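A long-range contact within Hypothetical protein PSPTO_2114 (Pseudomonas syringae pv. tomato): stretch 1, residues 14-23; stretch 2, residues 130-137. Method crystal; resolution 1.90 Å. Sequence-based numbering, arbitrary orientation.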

# COMPACT_ATOMS: atom_id res chain seq x y z
N SER B 14 7.25 -2.58 -20.87
CA SER B 14 8.48 -2.33 -21.64
C SER B 14 9.75 -2.64 -20.82
O SER B 14 9.85 -2.25 -19.64
CB SER B 14 8.48 -0.88 -22.16
OG SER B 14 9.74 -0.50 -22.68
N GLY B 15 10.72 -3.32 -21.44
CA GLY B 15 11.99 -3.65 -20.76
C GLY B 15 11.80 -4.66 -19.65
O GLY B 15 12.59 -4.73 -18.67
N CYS B 16 10.74 -5.46 -19.76
CA CYS B 16 10.46 -6.43 -18.72
C CYS B 16 9.70 -7.63 -19.31
O CYS B 16 10.31 -8.67 -19.53
CB CYS B 16 9.74 -5.74 -17.55
SG CYS B 16 9.19 -6.81 -16.23
N LEU B 17 8.39 -7.50 -19.56
CA LEU B 17 7.63 -8.54 -20.26
C LEU B 17 8.00 -8.58 -21.75
O LEU B 17 8.17 -9.65 -22.33
CB LEU B 17 6.13 -8.29 -20.11
CG LEU B 17 5.57 -8.47 -18.68
CD1 LEU B 17 4.15 -7.88 -18.60
CD2 LEU B 17 5.59 -9.96 -18.33
N VAL B 18 8.11 -7.41 -22.36
CA VAL B 18 8.33 -7.30 -23.79
C VAL B 18 9.40 -6.22 -23.97
O VAL B 18 9.87 -5.64 -22.99
CB VAL B 18 7.02 -6.87 -24.54
CG1 VAL B 18 5.92 -7.95 -24.49
CG2 VAL B 18 6.47 -5.55 -23.99
N ASP B 19 9.76 -5.94 -25.22
CA ASP B 19 10.60 -4.77 -25.53
C ASP B 19 11.97 -4.79 -24.83
O ASP B 19 12.35 -3.86 -24.09
CB ASP B 19 9.84 -3.44 -25.27
CG ASP B 19 10.61 -2.23 -25.79
OD1 ASP B 19 11.46 -2.40 -26.68
OD2 ASP B 19 10.37 -1.13 -25.29
N PHE B 20 12.71 -5.87 -25.04
CA PHE B 20 14.05 -6.01 -24.46
C PHE B 20 14.88 -4.76 -24.76
O PHE B 20 14.97 -4.34 -25.93
CB PHE B 20 14.72 -7.25 -25.07
CG PHE B 20 16.05 -7.61 -24.48
CD1 PHE B 20 16.14 -8.61 -23.51
CD2 PHE B 20 17.21 -6.98 -24.91
CE1 PHE B 20 17.38 -9.00 -22.98
CE2 PHE B 20 18.48 -7.33 -24.34
CZ PHE B 20 18.55 -8.35 -23.37
N GLY B 21 15.48 -4.17 -23.72
CA GLY B 21 16.24 -2.94 -23.89
C GLY B 21 15.45 -1.64 -23.94
O GLY B 21 16.02 -0.60 -24.26
N ALA B 22 14.16 -1.71 -23.60
CA ALA B 22 13.25 -0.53 -23.49
C ALA B 22 13.32 0.35 -24.74
O ALA B 22 13.47 1.58 -24.65
CB ALA B 22 13.57 0.31 -22.21
N GLN B 23 13.23 -0.29 -25.90
CA GLN B 23 13.40 0.43 -27.17
C GLN B 23 12.21 1.28 -27.57
O GLN B 23 12.35 2.20 -28.39
CB GLN B 23 13.78 -0.56 -28.27
CG GLN B 23 15.11 -1.25 -27.95
CD GLN B 23 16.27 -0.27 -28.09
OE1 GLN B 23 16.64 0.08 -29.21
NE2 GLN B 23 16.80 0.21 -26.96
N GLY B 130 14.28 -7.40 -9.47
CA GLY B 130 14.92 -6.64 -10.54
C GLY B 130 15.42 -7.56 -11.64
O GLY B 130 15.75 -8.73 -11.41
N LEU B 131 15.44 -7.02 -12.86
CA LEU B 131 15.85 -7.77 -14.04
C LEU B 131 17.16 -7.22 -14.61
O LEU B 131 17.26 -6.04 -14.93
CB LEU B 131 14.73 -7.76 -15.10
CG LEU B 131 13.42 -8.51 -14.76
CD1 LEU B 131 12.36 -8.35 -15.87
CD2 LEU B 131 13.66 -9.99 -14.48
N ALA B 132 18.16 -8.09 -14.74
CA ALA B 132 19.54 -7.62 -15.00
C ALA B 132 19.92 -7.44 -16.48
O ALA B 132 20.97 -6.88 -16.79
CB ALA B 132 20.53 -8.55 -14.33
N SER B 133 19.08 -7.92 -17.39
CA SER B 133 19.45 -7.95 -18.82
C SER B 133 18.64 -7.03 -19.71
O SER B 133 19.16 -6.46 -20.66
CB SER B 133 19.33 -9.38 -19.38
OG SER B 133 20.22 -10.27 -18.70
N CYS B 134 17.34 -6.96 -19.44
CA CYS B 134 16.41 -6.44 -20.45
C CYS B 134 15.93 -5.01 -20.19
O CYS B 134 15.16 -4.46 -20.99
CB CYS B 134 15.20 -7.38 -20.59
SG CYS B 134 14.31 -7.58 -19.06
N GLY B 135 16.41 -4.38 -19.12
CA GLY B 135 15.88 -3.08 -18.69
C GLY B 135 16.69 -1.90 -19.18
O GLY B 135 17.70 -2.09 -19.86
N PRO B 136 16.28 -0.66 -18.80
CA PRO B 136 16.95 0.55 -19.30
C PRO B 136 18.41 0.75 -18.87
O PRO B 136 19.16 1.46 -19.55
CB PRO B 136 16.04 1.70 -18.78
CG PRO B 136 15.41 1.15 -17.55
CD PRO B 136 15.18 -0.34 -17.87
N LEU B 137 18.84 0.13 -17.77
CA LEU B 137 20.24 0.24 -17.33
C LEU B 137 21.17 -0.49 -18.29
O LEU B 137 22.35 -0.16 -18.40
CB LEU B 137 20.43 -0.32 -15.93
CG LEU B 137 19.79 0.49 -14.82
CD1 LEU B 137 19.77 -0.33 -13.53
CD2 LEU B 137 20.55 1.78 -14.62

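The centre of this contact is Cys134, which loses more surface to the other stretch than any other residue here. Phe20 lies against it: CD1 of Phe20 comes within 3.3 Å of CB of Cys134, and CA of Cys134 sits over one face of the ring, 3.9 Å from the centroid of Phe20 and 20° off the ring normal. This is a CH-pi contact, in which a CA hydrogen, slightly polarised by the flanking peptide groups, meets the electron-rich face. A flat aromatic ring suits the place because it can lie close along a backbone. The CA-to-CB bond of Phe20 points sideways, but with chi1 in the t well the ring comes nearer, and its tip continues to Ser133, where CZ of Phe20 is 3.4 Å from O of Ser133.

A second apolar contact joins Cys16 to Leu131, at the end of the strand. Leu131 points toward the first stretch, and its CD1 meets SG of Cys16 at 3.5 Å; thiol sulfur is polarisable and only weakly polar, so it packs well against a methyl group.

Beside these side chains the backbones themselves come close. The CA atoms of Gly15 and Gly135 are 4.4 Å apart, an approach helped by the absence of a side chain at Gly15. CA of Gly15 lies 3.3 Å from O of Cys134, and a CB on Gly15 would stand only 3.4 Å from that same oxygen; its positive phi also favours glycine. At Gly135 a CB would clash with CD of Pro136, 2.9 Å away, so here the constraint comes from the neighbouring proline ring.

The carbonyl of Cys134 supplies a polar link between the stretches. N of Gly21 donates a hydrogen bond to O of Cys134 at 2.8 Å with an angle of 152°. The donor belongs to a type II beta turn from Asp19 to Ala22, closed by the bond from N of Ala22 to O of Asp19 at 2.9 Å. Gly21 has the positive phi typical of the third position of such a turn, where a CB would jam against the preceding carbonyl oxygen.

Farther out, Ala22 points toward the second stretch and its CB meets CB of Pro136 at 4.4 Å, a light apolar touch beside the exposed proline. Asp19 braces the first stretch from within: its OD2 accepts from OG of Ser14 at 2.8 Å, and its OD1 from N of Gln23 at 2.9 Å.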